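Local coordinates for ABC transporter substrate binding protein (Ribose) (Agrobacterium vitis S4, PDB 4WT7), which binds d-allitol and probably serves as the carbohydrate-binding component of an ABC transporter, at residues Q284-A287 / L288-G292; L304-K308 / Q309-E313. All blocks are in the same frame, centred on the assembly; numbering follows the deposited sequence.

Contact 1. Residues Q284-A287 / L288-G292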
loop_
_atom_site.group_PDB
_atom_site.type_symbol
_atom_site.label_atom_id
_atom_site.label_comp_id
_atom_site.label_asym_id
_atom_site.label_seq_id
_atom_site.Cartn_x
_atom_site.Cartn_y
_atom_site.Cartn_z
ATOM N N GLN A 284 18.663 4.598 -2.245
ATOM C CA GLN A 284 19.561 5.441 -1.476
ATOM C C GLN A 284 20.106 4.608 -0.318
ATOM O O GLN A 284 21.311 4.622 -0.055
ATOM C CB GLN A 284 18.863 6.708 -0.938
ATOM C CG GLN A 284 18.679 7.848 -1.976
ATOM C CD GLN A 284 19.990 8.597 -2.308
ATOM O OE1 GLN A 284 20.628 9.188 -1.429
ATOM N NE2 GLN A 284 20.384 8.572 -3.581
ATOM N N ASN A 285 19.215 3.876 0.366
ATOM C CA ASN A 285 19.633 3.130 1.540
ATOM C C ASN A 285 20.520 1.933 1.177
ATOM O O ASN A 285 21.415 1.566 1.940
ATOM C CB ASN A 285 18.433 2.741 2.422
ATOM C CG ASN A 285 17.903 3.923 3.213
ATOM O OD1 ASN A 285 18.470 5.017 3.167
ATOM N ND2 ASN A 285 16.812 3.723 3.930
ATOM N N VAL A 286 20.298 1.339 0.008
ATOM C CA VAL A 286 21.210 0.312 -0.457
ATOM C C VAL A 286 22.643 0.864 -0.634
ATOM O O VAL A 286 23.616 0.259 -0.164
ATOM C CB VAL A 286 20.758 -0.313 -1.764
ATOM C CG1 VAL A 286 21.882 -1.169 -2.338
ATOM C CG2 VAL A 286 19.468 -1.126 -1.559
ATOM N N ALA A 287 22.769 1.986 -1.331
ATOM C CA ALA A 287 24.065 2.634 -1.501
ATOM C C ALA A 287 24.712 2.940 -0.144
ATOM O O ALA A 287 25.833 2.519 0.115
ATOM C CB ALA A 287 23.908 3.910 -2.314
ATOM N N LEU A 288 23.998 3.642 0.729
ATOM C CA LEU A 288 24.482 3.843 2.101
ATOM C C LEU A 288 24.973 2.536 2.767
ATOM O O LEU A 288 26.066 2.494 3.341
ATOM C CB LEU A 288 23.399 4.465 2.982
ATOM C CG LEU A 288 23.040 5.926 2.725
ATOM C CD1 LEU A 288 21.782 6.303 3.531
ATOM C CD2 LEU A 288 24.241 6.805 3.110
ATOM N N LEU A 289 24.173 1.479 2.714
ATOM C CA LEU A 289 24.618 0.200 3.273
ATOM C C LEU A 289 25.926 -0.290 2.648
ATOM O O LEU A 289 26.865 -0.657 3.354
ATOM C CB LEU A 289 23.557 -0.872 3.127
ATOM C CG LEU A 289 24.034 -2.230 3.644
ATOM C CD1 LEU A 289 24.090 -2.230 5.151
ATOM C CD2 LEU A 289 23.157 -3.330 3.165
ATOM N N LEU A 290 26.004 -0.315 1.327
ATOM C CA LEU A 290 27.204 -0.856 0.696
ATOM C C LEU A 290 28.431 0.036 0.950
ATOM O O LEU A 290 29.551 -0.448 0.944
ATOM C CB LEU A 290 26.999 -1.096 -0.801
ATOM C CG LEU A 290 25.852 -2.050 -1.151
ATOM C CD1 LEU A 290 25.762 -2.262 -2.663
ATOM C CD2 LEU A 290 25.986 -3.363 -0.428
ATOM N N SER A 291 28.221 1.328 1.179
ATOM C CA SER A 291 29.340 2.203 1.514
ATOM C C SER A 291 29.832 2.005 2.957
ATOM O O SER A 291 30.797 2.647 3.355
ATOM C CB SER A 291 28.979 3.665 1.315
ATOM O OG SER A 291 28.287 4.142 2.446
ATOM N N GLY A 292 29.154 1.157 3.738
ATOM C CA GLY A 292 29.604 0.815 5.096
ATOM C C GLY A 292 28.685 1.248 6.242
ATOM O O GLY A 292 28.853 0.836 7.403
#
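Q284 and L288 meet through the backbone: L288 N donates to Q284 O at 3.0 Å with an N-H...O angle of 174°, and the donor lies in the carbonyl plane, the regular i to i+4 bond of an alpha-helix. The leucine side chain rises beside the same carbonyl, with L288 CG 3.5 Å from Q284 O. The amide of Q284 is engaged outside the turn, its NE2 bound to E57.

N285 O takes L289 N at 2.9 Å in the next i to i+4 bond, this time with the donor tilted out of the carbonyl plane. The N285 side chain leans obliquely over that of L288, and N285 OD1 stops 3.6 Å from the L288 CD1 methyl, which is a van der Waals approach. The polar work is done by the other branch of the buried amide, ND2, which hydrogen-bonds N128 and, weakly, S299.

V286 O accepts L290 N, while V286 CG1, anti to the backbone N, comes within 4.0 Å of L290 CD1. The two side chains lie side by side, pointing the same way, one turn apart.

A287 O accepts the last of these bonds, from S291 N at 2.9 Å, bent to 151°; the helix itself runs on to L290. G292 N binds L289 O, and with the positive phi of G292, 115°, this marks the Schellman motif that ends helix 275-290. Beside it, S291 OG adds a side-chain bond to L288 O at 2.9 Å.

V286 packs on A91 and V93 of strand 91-95 and, with N285, on L117 of strand 116-119, while L289 meets P115. Q284 and L288 instead touch L28, and A287 touches L30, so this helix end lies between the parallel sheet and the N-terminal loop.

Contact 2. Residues L304-K308 / Q309-E313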
loop_
_atom_site.group_PDB
_atom_site.type_symbol
_atom_site.label_atom_id
_atom_site.label_comp_id
_atom_site.label_asym_id
_atom_site.label_seq_id
_atom_site.Cartn_x
_atom_site.Cartn_y
_atom_site.Cartn_z
ATOM N N LEU A 304 0.159 11.862 3.323
ATOM C CA LEU A 304 -0.690 13.051 3.464
ATOM C C LEU A 304 -2.183 12.737 3.363
ATOM O O LEU A 304 -2.660 12.348 2.304
ATOM C CB LEU A 304 -0.340 14.071 2.359
ATOM C CG LEU A 304 1.130 14.377 2.132
ATOM C CD1 LEU A 304 1.420 14.834 0.673
ATOM C CD2 LEU A 304 1.484 15.480 3.131
ATOM N N LEU A 305 -2.928 12.922 4.448
ATOM C CA LEU A 305 -4.353 12.651 4.408
ATOM C C LEU A 305 -5.056 13.700 3.531
ATOM O O LEU A 305 -5.045 14.892 3.834
ATOM C CB LEU A 305 -4.974 12.653 5.804
ATOM C CG LEU A 305 -6.406 12.131 5.721
ATOM C CD1 LEU A 305 -6.810 11.346 6.969
ATOM C CD2 LEU A 305 -7.360 13.279 5.502
ATOM N N ALA A 306 -5.658 13.238 2.449
ATOM C CA ALA A 306 -6.508 14.070 1.617
ATOM C C ALA A 306 -8.000 13.766 1.867
ATOM O O ALA A 306 -8.477 12.652 1.636
ATOM C CB ALA A 306 -6.168 13.856 0.152
ATOM N N ASN A 307 -8.737 14.771 2.337
ATOM C CA ASN A 307 -10.180 14.669 2.416
ATOM C C ASN A 307 -10.760 15.693 1.434
ATOM O O ASN A 307 -10.001 16.317 0.663
ATOM C CB ASN A 307 -10.670 14.889 3.848
ATOM C CG ASN A 307 -10.273 16.239 4.412
ATOM O OD1 ASN A 307 -10.297 17.278 3.717
ATOM N ND2 ASN A 307 -9.889 16.234 5.683
ATOM N N LYS A 308 -12.078 15.891 1.445
ATOM C CA LYS A 308 -12.664 16.759 0.432
ATOM C C LYS A 308 -12.149 18.210 0.554
ATOM O O LYS A 308 -12.039 18.893 -0.444
ATOM C CB LYS A 308 -14.196 16.680 0.431
ATOM C CG LYS A 308 -14.710 15.288 0.099
ATOM C CD LYS A 308 -16.136 15.361 -0.371
ATOM C CE LYS A 308 -16.542 14.118 -1.078
ATOM N NZ LYS A 308 -15.854 13.980 -2.378
ATOM N N GLN A 309 -11.800 18.653 1.755
ATOM C CA GLN A 309 -11.179 19.966 1.927
ATOM C C GLN A 309 -9.682 20.023 1.575
ATOM O O GLN A 309 -9.214 21.012 1.023
ATOM C CB GLN A 309 -11.351 20.459 3.367
ATOM C CG GLN A 309 -12.779 20.830 3.735
ATOM C CD GLN A 309 -13.766 19.661 3.575
ATOM O OE1 GLN A 309 -13.503 18.527 4.026
ATOM N NE2 GLN A 309 -14.906 19.935 2.928
ATOM N N THR A 310 -8.915 18.994 1.926
ATOM C CA THR A 310 -7.479 19.082 1.771
ATOM C C THR A 310 -6.920 18.526 0.465
ATOM O O THR A 310 -5.747 18.672 0.214
ATOM C CB THR A 310 -6.772 18.350 2.915
ATOM O OG1 THR A 310 -7.162 16.968 2.895
ATOM C CG2 THR A 310 -7.140 18.993 4.255
ATOM N N VAL A 311 -7.745 17.907 -0.375
ATOM C CA VAL A 311 -7.206 17.206 -1.529
ATOM C C VAL A 311 -6.430 18.141 -2.458
ATOM O O VAL A 311 -5.372 17.775 -2.936
ATOM C CB VAL A 311 -8.283 16.395 -2.290
ATOM C CG1 VAL A 311 -9.431 17.297 -2.768
ATOM C CG2 VAL A 311 -7.643 15.657 -3.456
ATOM N N ASN A 312 -6.928 19.350 -2.707
ATOM C CA ASN A 312 -6.163 20.287 -3.518
ATOM C C ASN A 312 -4.742 20.489 -2.994
ATOM O O ASN A 312 -3.787 20.336 -3.730
ATOM C CB ASN A 312 -6.876 21.646 -3.596
ATOM C CG ASN A 312 -6.144 22.637 -4.480
ATOM O OD1 ASN A 312 -5.991 22.402 -5.665
ATOM N ND2 ASN A 312 -5.687 23.741 -3.906
ATOM N N GLU A 313 -4.580 20.850 -1.733
ATOM C CA GLU A 313 -3.235 21.116 -1.266
ATOM C C GLU A 313 -2.411 19.839 -1.189
ATOM O O GLU A 313 -1.206 19.885 -1.366
ATOM C CB GLU A 313 -3.219 21.875 0.054
ATOM C CG GLU A 313 -4.013 21.232 1.163
ATOM C CD GLU A 313 -3.814 21.937 2.509
ATOM O OE1 GLU A 313 -2.646 22.297 2.825
ATOM O OE2 GLU A 313 -4.833 22.135 3.222
HETATM O O HOH W 1 -9.641 20.348 -1.818
HETATM O O HOH W 2 -14.157 15.535 3.658
#
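T310 OG1 reaches back to two backbone groups of the strand, accepting N307 N and donating to L305 O. The bond from N307 N to T310 OG1 is 2.8 Å long with an N-H...O angle of 165°; the second, from T310 OG1 to L305 O, is 3.1 Å, with the donor tilted 19° from the carbonyl plane. A first torsion of 60° sets this hydroxyl between the backbone N and the carbonyl carbon of T310, which turns it to the strand.

The asparagine side chain answers in the reverse direction, crossing that of T310 at about a right angle. N307 OD1 receives T310 N at 2.8 Å, the firmer of its two bonds, and also Q309 N in a strongly bent one; this weak bond has the i to i+2 pairing of an Asx turn. V311 N bonds weakly to N307 O. The chain thus passes from strand 304-307, the edge of the mixed sheet that runs antiparallel to strand 267-272, into helix 311-318. A306 is paired with D270 of that strand, and its CB packs against V311 CB at 4.1 Å; L257 and V260 of helix 254-260 lie against this apolar pair.

N307 ND2 is satisfied by Q144 of helix 134-148. Two waters serve the K308-Q309 bend. One accepts K308 N at 3.1 Å and donates to Q309 OE1, which the bent glutamine chain brings round to it. The other donates to K308 O, more weakly to Q309 O, and accepts N312 N at 3.0 Å, giving the backbone amide of N312 a partner. K308 NZ is held by the carbonyl oxygens of V260, D262 and A267, with a weak bond to S265; its charge probably interacts well with the carbonyl end of helix 254-260.

In the fold
From the N terminus, the chain builds most of both sheets before reaching either contact, and strand 267-272 of the mixed sheet leads into helix 275-290, which packs on the parallel sheet. Contact 1 closes the last turn of that helix. Strand 298-300 then adds an edge to the parallel sheet, and strand 304-307 returns the chain to the edge of the mixed sheet, where contact 2 closes the turn into helix 311-318. Contacts 1 and 2 follow in series, neither nested nor crossed, and their centres are about 35 Å apart. Because one lies against the parallel sheet and the other on the mixed sheet, they belong to different lobes of the two-lobed periplasmic-binding-protein fold.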